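Local coordinates for LP15968p (PDB 3MN8), which releases C-terminal arginine and lysine residues from peptides and proteins as a zinc-dependent metallocarboxypeptidase that helps process peptide hormones, neuropeptides and growth factors, at residues D228-L231 against A232-C236; D245-F248 against K249-H253. All coordinates share one frame; numbering follows the deposited sequence.

In the fold
Both contacts are local, and both belong to the zinc carboxypeptidase domain rather than the transthyretin-like domain that follows it. They come in series after strand 222-225 of the eight-stranded mixed sheet. Interaction 1 is a turn in the loop leaving that strand, about 23 Å from the centre of the chain; interaction 2 covers the first turns of helix 245-257, which packs on strands 222-225, 300-305 and 276-278. Their centres are about 20 Å apart, and their nearest atoms, about 9 Å apart, do not touch. One connection thus supplies a surface loop that reaches the inhibitor pocket through Asp228, and then a helix that covers part of the sheet.

Interaction 1. Residues D228-L231 against A232-C236; sequences DNSL and AHNEC. With GEM ((2-guanidinoethylmercapto)succinic acid), chain G.
Ser230 and His233 close a beta turn of type I character, Ser230-Leu231-Ala232-His233, in the surface loop between strand 222-225 and helix 245-257. The backbone bond of the turn runs from His233 N to Ser230 O, 3.1 Å; it is bent (137° at the hydrogen), and the donor stands well above the carbonyl plane. A second, weak bond joins the same His233 N to Ser230 OG. That hydroxyl sits between its own backbone N and carbonyl carbon (chi1 66°), and its stronger partner is Glu284. The imidazole folds back over the turn, with Ser230 O 3.0 Å above the ring plane, over its centre. Leu231 and Ala232 form the two central positions of the turn. At the start of the loop, Asp228 serves the inhibitor pocket: OD1 lies 2.9 Å from guanidinium atom N4 of GEM. The inhibitor as a whole is also hydrogen-bonded to Tyr283 O and to Arg175 NH2. An acid facing a guanidinium group is consistent with the preference for C-terminal arginine and lysine. Beyond the turn, Glu235 bonds Glu284 through the backbone, and Cys236 is in a disulfide with Cys237. Ring atom ND1 of His233 makes a weak bond of 3.1 Å to Leu231 O, at 123°.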
ATOM      1  N   ASP A 228      -7.530   6.711  11.303  1.00 39.25           N
ATOM      2  CA  ASP A 228      -7.736   8.100  10.884  1.00 28.46           C
ATOM      3  C   ASP A 228      -8.903   8.718  11.646  1.00 33.87           C
ATOM      4  O   ASP A 228      -9.131   9.926  11.583  1.00 41.67           O
ATOM      5  CB  ASP A 228      -8.013   8.175   9.374  1.00 37.29           C
ATOM      6  CG  ASP A 228      -6.732   8.125   8.527  1.00 52.31           C
ATOM      7  OD1 ASP A 228      -5.630   8.297   9.094  1.00 52.49           O
ATOM      8  OD2 ASP A 228      -6.826   7.926   7.288  1.00 49.52           O
ATOM      9  N   ASN A 229      -9.650   7.882  12.357  1.00 34.52           N
ATOM     10  CA  ASN A 229     -10.801   8.366  13.118  1.00 46.29           C
ATOM     11  C   ASN A 229     -11.091   7.526  14.369  1.00 45.47           C
ATOM     12  O   ASN A 229     -10.419   6.518  14.620  1.00 32.79           O
ATOM     13  CB  ASN A 229     -12.045   8.472  12.223  1.00 34.38           C
ATOM     14  CG  ASN A 229     -12.657   7.120  11.891  1.00 38.51           C
ATOM     15  OD1 ASN A 229     -12.135   6.056  12.264  1.00 31.89           O
ATOM     16  ND2 ASN A 229     -13.779   7.154  11.179  1.00 36.50           N
ATOM     17  N   SER A 230     -12.086   7.947  15.149  1.00 43.36           N
ATOM     18  CA  SER A 230     -12.449   7.219  16.362  1.00 39.79           C
ATOM     19  C   SER A 230     -13.925   7.368  16.687  1.00 31.13           C
ATOM     20  O   SER A 230     -14.615   8.185  16.081  1.00 36.38           O
ATOM     21  CB  SER A 230     -11.601   7.702  17.539  1.00 30.76           C
ATOM     22  OG  SER A 230     -11.898   9.043  17.855  1.00 37.76           O
ATOM     23  N   LEU A 231     -14.397   6.566  17.636  1.00 35.81           N
ATOM     24  CA  LEU A 231     -15.748   6.708  18.196  1.00 53.49           C
ATOM     25  C   LEU A 231     -15.934   8.058  18.914  1.00 61.43           C
ATOM     26  O   LEU A 231     -17.034   8.623  18.932  1.00 64.72           O
ATOM     27  CB  LEU A 231     -16.070   5.562  19.172  1.00 52.42           C
ATOM     28  CG  LEU A 231     -16.643   4.230  18.676  1.00 45.97           C
ATOM     29  CD1 LEU A 231     -16.594   3.206  19.786  1.00 46.98           C
ATOM     30  CD2 LEU A 231     -18.074   4.369  18.168  1.00 41.57           C
ATOM     31  N   ALA A 232     -14.863   8.568  19.515  1.00 56.64           N
ATOM     32  CA  ALA A 232     -14.915   9.873  20.158  1.00 55.89           C
ATOM     33  C   ALA A 232     -15.188  10.964  19.119  1.00 60.98           C
ATOM     34  O   ALA A 232     -15.780  12.007  19.422  1.00 57.54           O
ATOM     35  CB  ALA A 232     -13.606  10.150  20.910  1.00 39.71           C
ATOM     36  N   HIS A 233     -14.763  10.703  17.885  1.00 64.61           N
ATOM     37  CA  HIS A 233     -14.838  11.686  16.798  1.00 59.03           C
ATOM     38  C   HIS A 233     -14.271  13.033  17.204  1.00 56.06           C
ATOM     39  O   HIS A 233     -14.934  14.058  17.117  1.00 58.47           O
ATOM     40  CB  HIS A 233     -16.263  11.814  16.243  1.00 46.58           C
ATOM     41  CG  HIS A 233     -16.719  10.591  15.510  1.00 48.74           C
ATOM     42  ND1 HIS A 233     -17.576   9.664  16.065  1.00 60.19           N
ATOM     43  CD2 HIS A 233     -16.389  10.113  14.287  1.00 48.60           C
ATOM     44  CE1 HIS A 233     -17.776   8.680  15.203  1.00 61.35           C
ATOM     45  NE2 HIS A 233     -17.062   8.925  14.120  1.00 50.82           N
ATOM     46  N   ASN A 234     -13.023  13.004  17.654  1.00 59.09           N
ATOM     47  CA  ASN A 234     -12.287  14.212  17.993  1.00 59.32           C
ATOM     48  C   ASN A 234     -11.767  14.904  16.734  1.00 52.78           C
ATOM     49  O   ASN A 234     -11.443  14.250  15.745  1.00 48.33           O
ATOM     50  CB  ASN A 234     -11.133  13.856  18.935  1.00 59.66           C
ATOM     51  CG  ASN A 234     -11.604  13.080  20.173  1.00 59.44           C
ATOM     52  OD1 ASN A 234     -12.647  13.396  20.764  1.00 56.04           O
ATOM     53  ND2 ASN A 234     -10.830  12.069  20.573  1.00 49.13           N
ATOM     54  N   GLU A 235     -11.704  16.228  16.754  1.00 64.60           N
ATOM     55  CA  GLU A 235     -11.201  16.961  15.590  1.00 64.77           C
ATOM     56  C   GLU A 235      -9.762  16.565  15.266  1.00 63.37           C
ATOM     57  O   GLU A 235      -9.429  16.293  14.110  1.00 54.77           O
ATOM     58  CB  GLU A 235     -11.291  18.471  15.808  1.00 61.12           C
ATOM     59  CG  GLU A 235     -10.698  19.302  14.674  1.00 68.79           C
ATOM     60  CD  GLU A 235     -10.669  20.788  15.007  1.00 85.46           C
ATOM     61  OE1 GLU A 235     -10.868  21.599  14.080  1.00103.63           O
ATOM     62  OE2 GLU A 235     -10.459  21.155  16.190  1.00 70.66           O
ATOM     63  N   CYS A 236      -8.916  16.519  16.290  1.00 65.88           N
ATOM     64  CA  CYS A 236      -7.496  16.302  16.073  1.00 60.33           C
ATOM     65  C   CYS A 236      -6.735  15.994  17.359  1.00 61.20           C
ATOM     66  O   CYS A 236      -7.318  15.881  18.447  1.00 64.25           O
ATOM     67  CB  CYS A 236      -6.881  17.555  15.444  1.00 66.42           C
ATOM     68  SG  CYS A 236      -6.372  18.802  16.656  1.00 68.46           S
TER
HETATM   69  C8  GEM G 601      -5.670  13.670   4.306  1.00 57.00           C
HETATM   70  S7  GEM G 601      -5.251  11.949   4.295  1.00 57.42           S
HETATM   71  C6  GEM G 601      -3.852  11.949   5.379  1.00 51.59           C
HETATM   72  C5  GEM G 601      -4.127  12.591   6.737  1.00 34.21           C
HETATM   73  N3  GEM G 601      -5.030  11.713   7.463  1.00 36.03           N
HETATM   74  C1  GEM G 601      -5.653  11.975   8.608  1.00 43.13           C
HETATM   75  N4  GEM G 601      -6.454  11.071   9.158  1.00 32.44           N
HETATM   76  N2  GEM G 601      -5.480  13.149   9.206  1.00 48.23           N
HETATM   77  C9  GEM G 601      -7.004  13.809   3.622  1.00 64.36           C
HETATM   78  O14 GEM G 601      -7.508  12.790   3.100  1.00 32.86           O
HETATM   79  O15 GEM G 601      -7.564  14.925   3.604  1.00 65.33           O
HETATM   80  C10 GEM G 601      -4.596  14.561   3.661  1.00 45.92           C
HETATM   81  C11 GEM G 601      -4.395  14.420   2.157  1.00 54.16           C
HETATM   82  O12 GEM G 601      -3.218  14.278   1.743  1.00 39.20           O
HETATM   83  O13 GEM G 601      -5.384  14.487   1.383  1.00 33.28           O

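Interaction 2. Residues D245-F248 against K249-H253; sequences DRVF and KQLAH
Asp245 and Lys249 meet one helical turn apart at the start of helix 245-257, which lies on the mixed sheet of the zinc carboxypeptidase domain. Regular i to i+4 backbone bonds hold these turns together, from Lys249 N to Asp245 O (2.7 Å, 170° at the hydrogen) through to Ala252 N to Phe248 O (2.9 Å). The tightly packed side faces the sheet. Val247 and Leu251 lie alongside each other and point the same way, CG1 of the valine 4.0 Å from CD1 of the leucine. Leu251 CD1 also approaches the Phe248 ring obliquely, 4.2 Å from its CD1. Phe248 is buried; its ring meets that of Phe300, planes at about 20°, and that of Tyr294 edge-to-face. Phe248 and Leu251 both touch Leu302. The other side is looser and polar. Arg246 is exposed, and Gln250 NE2 reaches Gln334. On a neighbouring flank, the Lys249 chain, extended beyond CG and touching Tyr225, brings NZ within 2.9 Å of Asp245 OD2, a salt bridge that uses the syn lone pair. With chi1 at -162°, CG of Asp245 stands opposite the backbone N, and the carboxylate leans along the helix towards the lysine. The first-turn carboxylate probably interacts favourably with the helix dipole; the lysine would not gain from it, and its bridge to Asp245 would probably help keep both groups ionised.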
ATOM      1  N   ASP A 245      -0.294  -1.305  16.274  1.00 32.63           N
ATOM      2  CA  ASP A 245       0.404  -0.029  16.285  1.00 43.57           C
ATOM      3  C   ASP A 245       1.919  -0.134  16.161  1.00 43.52           C
ATOM      4  O   ASP A 245       2.536   0.639  15.432  1.00 44.29           O
ATOM      5  CB  ASP A 245       0.067   0.788  17.525  1.00 35.64           C
ATOM      6  CG  ASP A 245       0.417   2.235  17.344  1.00 50.43           C
ATOM      7  OD1 ASP A 245      -0.090   2.839  16.372  1.00 62.93           O
ATOM      8  OD2 ASP A 245       1.208   2.759  18.146  1.00 55.46           O
ATOM      9  N   ARG A 246       2.518  -1.062  16.901  1.00 33.55           N
ATOM     10  CA  ARG A 246       3.957  -1.254  16.815  1.00 40.37           C
ATOM     11  C   ARG A 246       4.376  -1.422  15.352  1.00 44.38           C
ATOM     12  O   ARG A 246       5.209  -0.677  14.844  1.00 48.60           O
ATOM     13  CB  ARG A 246       4.390  -2.472  17.624  1.00 28.57           C
ATOM     14  CG  ARG A 246       3.954  -2.447  19.061  1.00 43.85           C
ATOM     15  CD  ARG A 246       4.146  -3.813  19.704  1.00 63.16           C
ATOM     16  NE  ARG A 246       5.393  -3.910  20.463  1.00 78.28           N
ATOM     17  CZ  ARG A 246       5.872  -5.044  20.965  1.00 91.69           C
ATOM     18  NH1 ARG A 246       5.217  -6.186  20.784  1.00 95.49           N
ATOM     19  NH2 ARG A 246       7.011  -5.042  21.641  1.00 96.81           N
ATOM     20  N   VAL A 247       3.790  -2.402  14.675  1.00 32.38           N
ATOM     21  CA  VAL A 247       4.137  -2.659  13.286  1.00 39.45           C
ATOM     22  C   VAL A 247       3.899  -1.417  12.439  1.00 34.43           C
ATOM     23  O   VAL A 247       4.717  -1.051  11.582  1.00 32.72           O
ATOM     24  CB  VAL A 247       3.339  -3.836  12.700  1.00 35.48           C
ATOM     25  CG1 VAL A 247       3.471  -3.857  11.194  1.00 20.16           C
ATOM     26  CG2 VAL A 247       3.824  -5.147  13.295  1.00 28.71           C
ATOM     27  N   PHE A 248       2.774  -0.763  12.687  1.00 42.10           N
ATOM     28  CA  PHE A 248       2.436   0.410  11.903  1.00 39.67           C
ATOM     29  C   PHE A 248       3.496   1.476  12.064  1.00 37.63           C
ATOM     30  O   PHE A 248       3.967   2.036  11.075  1.00 36.85           O
ATOM     31  CB  PHE A 248       1.030   0.923  12.225  1.00 26.25           C
ATOM     32  CG  PHE A 248      -0.009   0.390  11.289  1.00 31.18           C
ATOM     33  CD1 PHE A 248       0.081   0.651   9.934  1.00 35.39           C
ATOM     34  CD2 PHE A 248      -1.039  -0.398  11.746  1.00 25.40           C
ATOM     35  CE1 PHE A 248      -0.853   0.157   9.057  1.00 41.05           C
ATOM     36  CE2 PHE A 248      -1.976  -0.900  10.871  1.00 30.80           C
ATOM     37  CZ  PHE A 248      -1.883  -0.618   9.520  1.00 19.58           C
ATOM     38  N   LYS A 249       3.892   1.722  13.310  1.00 36.59           N
ATOM     39  CA  LYS A 249       4.949   2.685  13.612  1.00 28.14           C
ATOM     40  C   LYS A 249       6.272   2.299  12.946  1.00 36.84           C
ATOM     41  O   LYS A 249       7.033   3.170  12.517  1.00 38.36           O
ATOM     42  CB  LYS A 249       5.121   2.840  15.125  1.00 27.03           C
ATOM     43  CG  LYS A 249       4.430   4.076  15.678  1.00 31.30           C
ATOM     44  CD  LYS A 249       4.280   4.070  17.196  1.00 31.29           C
ATOM     45  CE  LYS A 249       3.444   5.273  17.628  1.00 31.11           C
ATOM     46  NZ  LYS A 249       2.796   5.070  18.952  1.00 49.13           N
ATOM     47  N   GLN A 250       6.536   0.993  12.848  1.00 38.29           N
ATOM     48  CA  GLN A 250       7.741   0.500  12.178  1.00 39.70           C
ATOM     49  C   GLN A 250       7.681   0.775  10.670  1.00 35.85           C
ATOM     50  O   GLN A 250       8.660   1.201  10.061  1.00 36.00           O
ATOM     51  CB  GLN A 250       7.963  -0.998  12.455  1.00 32.03           C
ATOM     52  CG  GLN A 250       9.246  -1.536  11.820  1.00 40.57           C
ATOM     53  CD  GLN A 250       9.698  -2.878  12.385  1.00 47.96           C
ATOM     54  OE1 GLN A 250       9.617  -3.126  13.588  1.00 62.94           O
ATOM     55  NE2 GLN A 250      10.202  -3.738  11.513  1.00 41.77           N
ATOM     56  N   LEU A 251       6.519   0.541  10.081  1.00 29.08           N
ATOM     57  CA  LEU A 251       6.311   0.845   8.675  1.00 30.20           C
ATOM     58  C   LEU A 251       6.520   2.317   8.391  1.00 29.51           C
ATOM     59  O   LEU A 251       7.327   2.690   7.540  1.00 42.89           O
ATOM     60  CB  LEU A 251       4.909   0.426   8.249  1.00 40.57           C
ATOM     61  CG  LEU A 251       4.693  -1.082   8.338  1.00 43.76           C
ATOM     62  CD1 LEU A 251       3.248  -1.454   8.049  1.00 42.98           C
ATOM     63  CD2 LEU A 251       5.670  -1.824   7.422  1.00 25.19           C
ATOM     64  N   ALA A 252       5.783   3.156   9.105  1.00 36.15           N
ATOM     65  CA  ALA A 252       5.904   4.603   8.951  1.00 42.82           C
ATOM     66  C   ALA A 252       7.343   5.080   9.123  1.00 44.18           C
ATOM     67  O   ALA A 252       7.795   5.983   8.407  1.00 48.63           O
ATOM     68  CB  ALA A 252       4.982   5.321   9.939  1.00 37.44           C
ATOM     69  N   HIS A 253       8.055   4.485  10.079  1.00 33.72           N
ATOM     70  CA  HIS A 253       9.428   4.895  10.361  1.00 35.14           C
ATOM     71  C   HIS A 253      10.362   4.423   9.274  1.00 42.38           C
ATOM     72  O   HIS A 253      11.311   5.126   8.923  1.00 44.62           O
ATOM     73  CB  HIS A 253       9.908   4.377  11.710  1.00 33.10           C
ATOM     74  CG  HIS A 253       9.727   5.357  12.832  1.00 46.40           C
ATOM     75  ND1 HIS A 253       9.013   5.062  13.976  1.00 42.48           N
ATOM     76  CD2 HIS A 253      10.166   6.630  12.984  1.00 49.70           C
ATOM     77  CE1 HIS A 253       9.015   6.109  14.781  1.00 38.03           C
ATOM     78  NE2 HIS A 253       9.712   7.074  14.203  1.00 56.12           N
TER